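Local atomic coordinates of cytochrome C' (Rubrivivax gelatinosus, PDB entry 1JAF), a protein that carries a covalently bound, high-spin c-type heme without a sixth iron ligand and has electron transfer activity, though its exact role is unknown. Residues Ile9-Ser14 with Ser52-Thr57. Numbering follows the deposited sequence.
Sequences IEYRQS and SKLPLT. With HEM (protoporphyrin IX containing Fe), chain C.
Tyr11 and Leu54 meet where helix 5-30, part of the four-helix bundle of cytochrome c', passes the turn that follows helix 38-53. The ring of Tyr11 crosses the Leu54 side chain at about a right angle, its CZ 4.1 Å from Leu54 CG; branched, apolar Leu54 fits well against the aromatic ring. With its CG anti to the backbone N (chi1 177°), Tyr11 brings its ring nearer the turn, and Leu54 O lies at the ring edge, in plane, 3.5 Å from Tyr11 CE2. At the next residue of each segment the backbones come close: Arg12 CA lies 4.4 Å from Pro55 CA, a gap that compact Pro55 suits. Its side chain also touches Ala15 and Phe16 of helix 5-30.

Polar contact is indirect. A water bound to Tyr11 OH, 3.0 Å away, donates to Thr57 OG1, while the strongest partner of this phenol oxygen is His22 of the second subunit. The Thr57 hydroxyl can accept from the water and also give, donating to Leu54 O in the carbonyl plane; Thr57 N reaches the same oxygen, and the two bonds tie the turn together.

Arg12 and Gln13, both heme-binding residues, divide the oxygens of one propionate. An extended chain carries the Arg12 guanidinium to heme O1D, which lies near its plane and is gripped by NE at 2.9 Å (160°) and, more bent, by NH2. The Gln13 amide offers two N-H groups, and NE2 bonds heme O2D at 2.9 Å and also Gly68 O. Arg12 NH1 binds Ala58 O, and NH2 binds Thr63 O and Thr69 OG1. Its positive charge would favour an ionised propionate. Arg12 thus serves both sides: its CB lies 4.3 Å from Pro55 CB, while its guanidinium joins the heme carboxylate to the chain after the turn.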
ATOM      1  N   ILE A   9       2.835  35.224  12.044  1.00 29.92           N
ATOM      2  CA  ILE A   9       1.703  34.345  12.304  1.00 28.19           C
ATOM      3  C   ILE A   9       1.214  33.658  11.043  1.00 29.30           C
ATOM      4  O   ILE A   9       1.006  32.447  11.039  1.00 33.56           O
ATOM      5  CB  ILE A   9       0.551  35.089  12.981  1.00 26.89           C
ATOM      6  CG1 ILE A   9       1.008  35.579  14.358  1.00 30.00           C
ATOM      7  CG2 ILE A   9      -0.640  34.175  13.129  1.00 25.79           C
ATOM      8  CD1 ILE A   9       0.027  36.500  15.059  1.00 33.25           C
ATOM      9  N   GLU A  10       1.041  34.406   9.967  1.00 29.00           N
ATOM     10  CA  GLU A  10       0.602  33.800   8.719  1.00 33.13           C
ATOM     11  C   GLU A  10       1.646  32.854   8.148  1.00 30.42           C
ATOM     12  O   GLU A  10       1.312  31.880   7.487  1.00 31.89           O
ATOM     13  CB  GLU A  10       0.306  34.861   7.681  1.00 41.30           C
ATOM     14  CG  GLU A  10      -1.002  35.552   7.877  1.00 59.22           C
ATOM     15  CD  GLU A  10      -1.523  36.079   6.570  1.00 71.06           C
ATOM     16  OE1 GLU A  10      -2.024  35.257   5.761  1.00 76.21           O
ATOM     17  OE2 GLU A  10      -1.403  37.304   6.335  1.00 77.87           O
ATOM     18  N   TYR A  11       2.914  33.176   8.361  1.00 27.81           N
ATOM     19  CA  TYR A  11       4.015  32.355   7.872  1.00 25.28           C
ATOM     20  C   TYR A  11       4.013  30.995   8.553  1.00 24.94           C
ATOM     21  O   TYR A  11       4.069  29.956   7.893  1.00 28.34           O
ATOM     22  CB  TYR A  11       5.340  33.051   8.156  1.00 23.30           C
ATOM     23  CG  TYR A  11       6.550  32.260   7.749  1.00 22.41           C
ATOM     24  CD1 TYR A  11       7.046  32.347   6.457  1.00 17.49           C
ATOM     25  CD2 TYR A  11       7.224  31.442   8.659  1.00 19.72           C
ATOM     26  CE1 TYR A  11       8.184  31.646   6.084  1.00 18.86           C
ATOM     27  CE2 TYR A  11       8.367  30.733   8.285  1.00 15.72           C
ATOM     28  CZ  TYR A  11       8.837  30.848   6.997  1.00 16.73           C
ATOM     29  OH  TYR A  11       9.978  30.199   6.605  1.00 22.01           O
ATOM     30  N   ARG A  12       3.948  30.992   9.875  1.00 24.55           N
ATOM     31  CA  ARG A  12       3.955  29.744  10.614  1.00 23.47           C
ATOM     32  C   ARG A  12       2.707  28.896  10.369  1.00 23.51           C
ATOM     33  O   ARG A  12       2.789  27.661  10.271  1.00 26.10           O
ATOM     34  CB  ARG A  12       4.182  29.996  12.106  1.00 23.88           C
ATOM     35  CG  ARG A  12       3.064  30.724  12.819  1.00 20.97           C
ATOM     36  CD  ARG A  12       3.580  31.199  14.170  1.00 23.15           C
ATOM     37  NE  ARG A  12       2.521  31.673  15.055  1.00 26.00           N
ATOM     38  CZ  ARG A  12       2.690  32.602  15.991  1.00 25.88           C
ATOM     39  NH1 ARG A  12       3.873  33.167  16.160  1.00 25.05           N
ATOM     40  NH2 ARG A  12       1.677  32.963  16.763  1.00 23.24           N
ATOM     41  N   GLN A  13       1.553  29.536  10.241  1.00 21.86           N
ATOM     42  CA  GLN A  13       0.319  28.792   9.981  1.00 22.04           C
ATOM     43  C   GLN A  13       0.394  28.095   8.616  1.00 22.92           C
ATOM     44  O   GLN A  13       0.050  26.918   8.471  1.00 25.90           O
ATOM     45  CB  GLN A  13      -0.892  29.723  10.042  1.00 23.28           C
ATOM     46  CG  GLN A  13      -1.113  30.347  11.424  1.00 28.59           C
ATOM     47  CD  GLN A  13      -2.370  31.200  11.508  1.00 33.09           C
ATOM     48  OE1 GLN A  13      -2.874  31.680  10.495  1.00 41.69           O
ATOM     49  NE2 GLN A  13      -2.870  31.409  12.719  1.00 33.17           N
ATOM     50  N   SER A  14       0.921  28.802   7.629  1.00 24.43           N
ATOM     51  CA  SER A  14       1.053  28.274   6.283  1.00 19.92           C
ATOM     52  C   SER A  14       2.024  27.118   6.253  1.00 20.51           C
ATOM     53  O   SER A  14       1.794  26.121   5.563  1.00 23.64           O
ATOM     54  CB  SER A  14       1.514  29.379   5.362  1.00 20.90           C
ATOM     55  OG  SER A  14       0.599  30.448   5.449  1.00 21.32           O
ATOM     56  N   SER A  52       9.937  21.462   8.135  1.00 29.92           N
ATOM     57  CA  SER A  52       9.896  21.375   9.595  1.00 31.10           C
ATOM     58  C   SER A  52      10.728  22.430  10.312  1.00 32.34           C
ATOM     59  O   SER A  52      10.397  22.843  11.423  1.00 33.35           O
ATOM     60  CB  SER A  52      10.285  19.971  10.065  1.00 31.98           C
ATOM     61  OG  SER A  52      11.681  19.745   9.944  1.00 38.52           O
ATOM     62  N   LYS A  53      11.786  22.895   9.662  1.00 37.96           N
ATOM     63  CA  LYS A  53      12.671  23.909  10.237  1.00 42.10           C
ATOM     64  C   LYS A  53      12.026  25.295  10.265  1.00 42.26           C
ATOM     65  O   LYS A  53      12.208  26.063  11.212  1.00 45.88           O
ATOM     66  CB  LYS A  53      13.942  24.005   9.401  1.00 47.00           C
ATOM     67  CG  LYS A  53      14.415  22.684   8.837  1.00 55.00           C
ATOM     68  CD  LYS A  53      15.595  22.888   7.910  1.00 66.38           C
ATOM     69  CE  LYS A  53      16.073  21.564   7.310  1.00 73.89           C
ATOM     70  NZ  LYS A  53      16.451  20.523   8.329  1.00 78.35           N
ATOM     71  N   LEU A  54      11.224  25.568   9.239  1.00 39.76           N
ATOM     72  CA  LEU A  54      10.560  26.851   9.012  1.00 32.58           C
ATOM     73  C   LEU A  54       9.652  27.509  10.050  1.00 34.00           C
ATOM     74  O   LEU A  54       9.951  28.594  10.535  1.00 37.61           O
ATOM     75  CB  LEU A  54       9.827  26.809   7.656  1.00 27.37           C
ATOM     76  CG  LEU A  54      10.584  27.164   6.372  1.00 25.70           C
ATOM     77  CD1 LEU A  54      11.996  26.673   6.416  1.00 21.33           C
ATOM     78  CD2 LEU A  54       9.874  26.631   5.154  1.00 24.06           C
ATOM     79  N   PRO A  55       8.546  26.860  10.432  1.00 33.07           N
ATOM     80  CA  PRO A  55       7.637  27.471  11.401  1.00 31.01           C
ATOM     81  C   PRO A  55       8.190  27.805  12.762  1.00 36.92           C
ATOM     82  O   PRO A  55       7.736  28.752  13.407  1.00 37.03           O
ATOM     83  CB  PRO A  55       6.511  26.455  11.486  1.00 28.96           C
ATOM     84  CG  PRO A  55       7.223  25.167  11.292  1.00 27.80           C
ATOM     85  CD  PRO A  55       8.151  25.468  10.158  1.00 30.39           C
ATOM     86  N   LEU A  56       9.195  27.061  13.192  1.00 42.78           N
ATOM     87  CA  LEU A  56       9.749  27.287  14.515  1.00 46.40           C
ATOM     88  C   LEU A  56      10.580  28.552  14.659  1.00 45.75           C
ATOM     89  O   LEU A  56      11.027  28.881  15.753  1.00 48.96           O
ATOM     90  CB  LEU A  56      10.490  26.039  14.997  1.00 50.26           C
ATOM     91  CG  LEU A  56       9.562  24.810  15.053  1.00 53.11           C
ATOM     92  CD1 LEU A  56      10.369  23.542  15.283  1.00 54.95           C
ATOM     93  CD2 LEU A  56       8.472  24.982  16.113  1.00 48.02           C
ATOM     94  N   THR A  57      10.762  29.279  13.566  1.00 43.79           N
ATOM     95  CA  THR A  57      11.517  30.528  13.608  1.00 43.27           C
ATOM     96  C   THR A  57      10.546  31.719  13.706  1.00 41.97           C
ATOM     97  O   THR A  57      10.940  32.846  14.013  1.00 42.88           O
ATOM     98  CB  THR A  57      12.370  30.689  12.346  1.00 44.48           C
ATOM     99  OG1 THR A  57      11.519  30.907  11.214  1.00 44.07           O
ATOM    100  CG2 THR A  57      13.200  29.431  12.110  1.00 43.79           C
TER
HETATM  101  CHA HEM C 130      -0.752  24.877  14.170  1.00 20.61           C
HETATM  102  CHB HEM C 130      -0.128  20.594  12.186  1.00 16.68           C
HETATM  103  CHC HEM C 130       3.717  19.933  14.834  1.00 18.70           C
HETATM  104  CHD HEM C 130       2.748  23.893  17.293  1.00 23.25           C
HETATM  105  C1A HEM C 130      -0.844  23.788  13.352  1.00 21.96           C
HETATM  106  C2A HEM C 130      -1.794  23.691  12.257  1.00 21.18           C
HETATM  107  C3A HEM C 130      -1.642  22.461  11.739  1.00 18.80           C
HETATM  108  C4A HEM C 130      -0.609  21.820  12.512  1.00 19.19           C
HETATM  109  CMA HEM C 130      -2.406  21.931  10.552  1.00 12.66           C
HETATM  110  CAA HEM C 130      -2.877  24.645  11.794  1.00 26.43           C
HETATM  111  CBA HEM C 130      -2.408  25.878  11.053  1.00 30.07           C
HETATM  112  CGA HEM C 130      -3.558  26.750  10.609  1.00 39.92           C
HETATM  113  O1A HEM C 130      -4.382  27.136  11.461  1.00 49.40           O
HETATM  114  O2A HEM C 130      -3.649  27.049   9.405  1.00 45.90           O
HETATM  115  C1B HEM C 130       0.955  20.013  12.759  1.00 19.49           C
HETATM  116  C2B HEM C 130       1.530  18.764  12.310  1.00 16.63           C
HETATM  117  C3B HEM C 130       2.661  18.587  13.030  1.00 20.31           C
HETATM  118  C4B HEM C 130       2.739  19.741  13.919  1.00 20.18           C
HETATM  119  CMB HEM C 130       0.960  17.786  11.301  1.00 18.68           C
HETATM  120  CAB HEM C 130       3.661  17.456  13.145  1.00 23.59           C
HETATM  121  CBB HEM C 130       4.202  16.947  11.804  1.00 21.08           C
HETATM  122  C1C HEM C 130       3.769  20.917  15.765  1.00 20.14           C
HETATM  123  C2C HEM C 130       4.796  20.958  16.799  1.00 21.37           C
HETATM  124  C3C HEM C 130       4.559  22.084  17.528  1.00 22.64           C
HETATM  125  C4C HEM C 130       3.344  22.687  16.919  1.00 24.23           C
HETATM  126  CMC HEM C 130       5.908  19.946  17.068  1.00 22.98           C
HETATM  127  CAC HEM C 130       5.185  22.640  18.830  1.00 26.94           C
HETATM  128  CBC HEM C 130       6.652  22.457  19.194  1.00 19.51           C
HETATM  129  C1D HEM C 130       1.658  24.485  16.683  1.00 24.22           C
HETATM  130  C2D HEM C 130       1.105  25.792  17.042  1.00 21.62           C
HETATM  131  C3D HEM C 130       0.187  26.092  16.099  1.00 22.31           C
HETATM  132  C4D HEM C 130       0.114  24.953  15.217  1.00 22.71           C
HETATM  133  CMD HEM C 130       1.354  26.615  18.272  1.00 21.45           C
HETATM  134  CAD HEM C 130      -0.575  27.382  15.971  1.00 27.51           C
HETATM  135  CBD HEM C 130       0.063  28.442  15.095  1.00 27.89           C
HETATM  136  CGD HEM C 130      -0.754  29.715  15.065  1.00 30.98           C
HETATM  137  O1D HEM C 130      -0.191  30.794  15.340  1.00 30.88           O
HETATM  138  O2D HEM C 130      -1.969  29.638  14.783  1.00 28.95           O
HETATM  139  NA  HEM C 130      -0.117  22.623  13.509  1.00 19.35           N
HETATM  140  NB  HEM C 130       1.678  20.595  13.779  1.00 22.93           N
HETATM  141  NC  HEM C 130       2.846  21.924  15.872  1.00 20.67           N
HETATM  142  ND  HEM C 130       1.009  23.955  15.575  1.00 22.62           N
HETATM  143 FE   HEM C 130       1.214  22.161  14.843  1.00 25.76          FE
HETATM  144  O   HOH W   1      12.320  31.349   8.159  1.00 36.20           O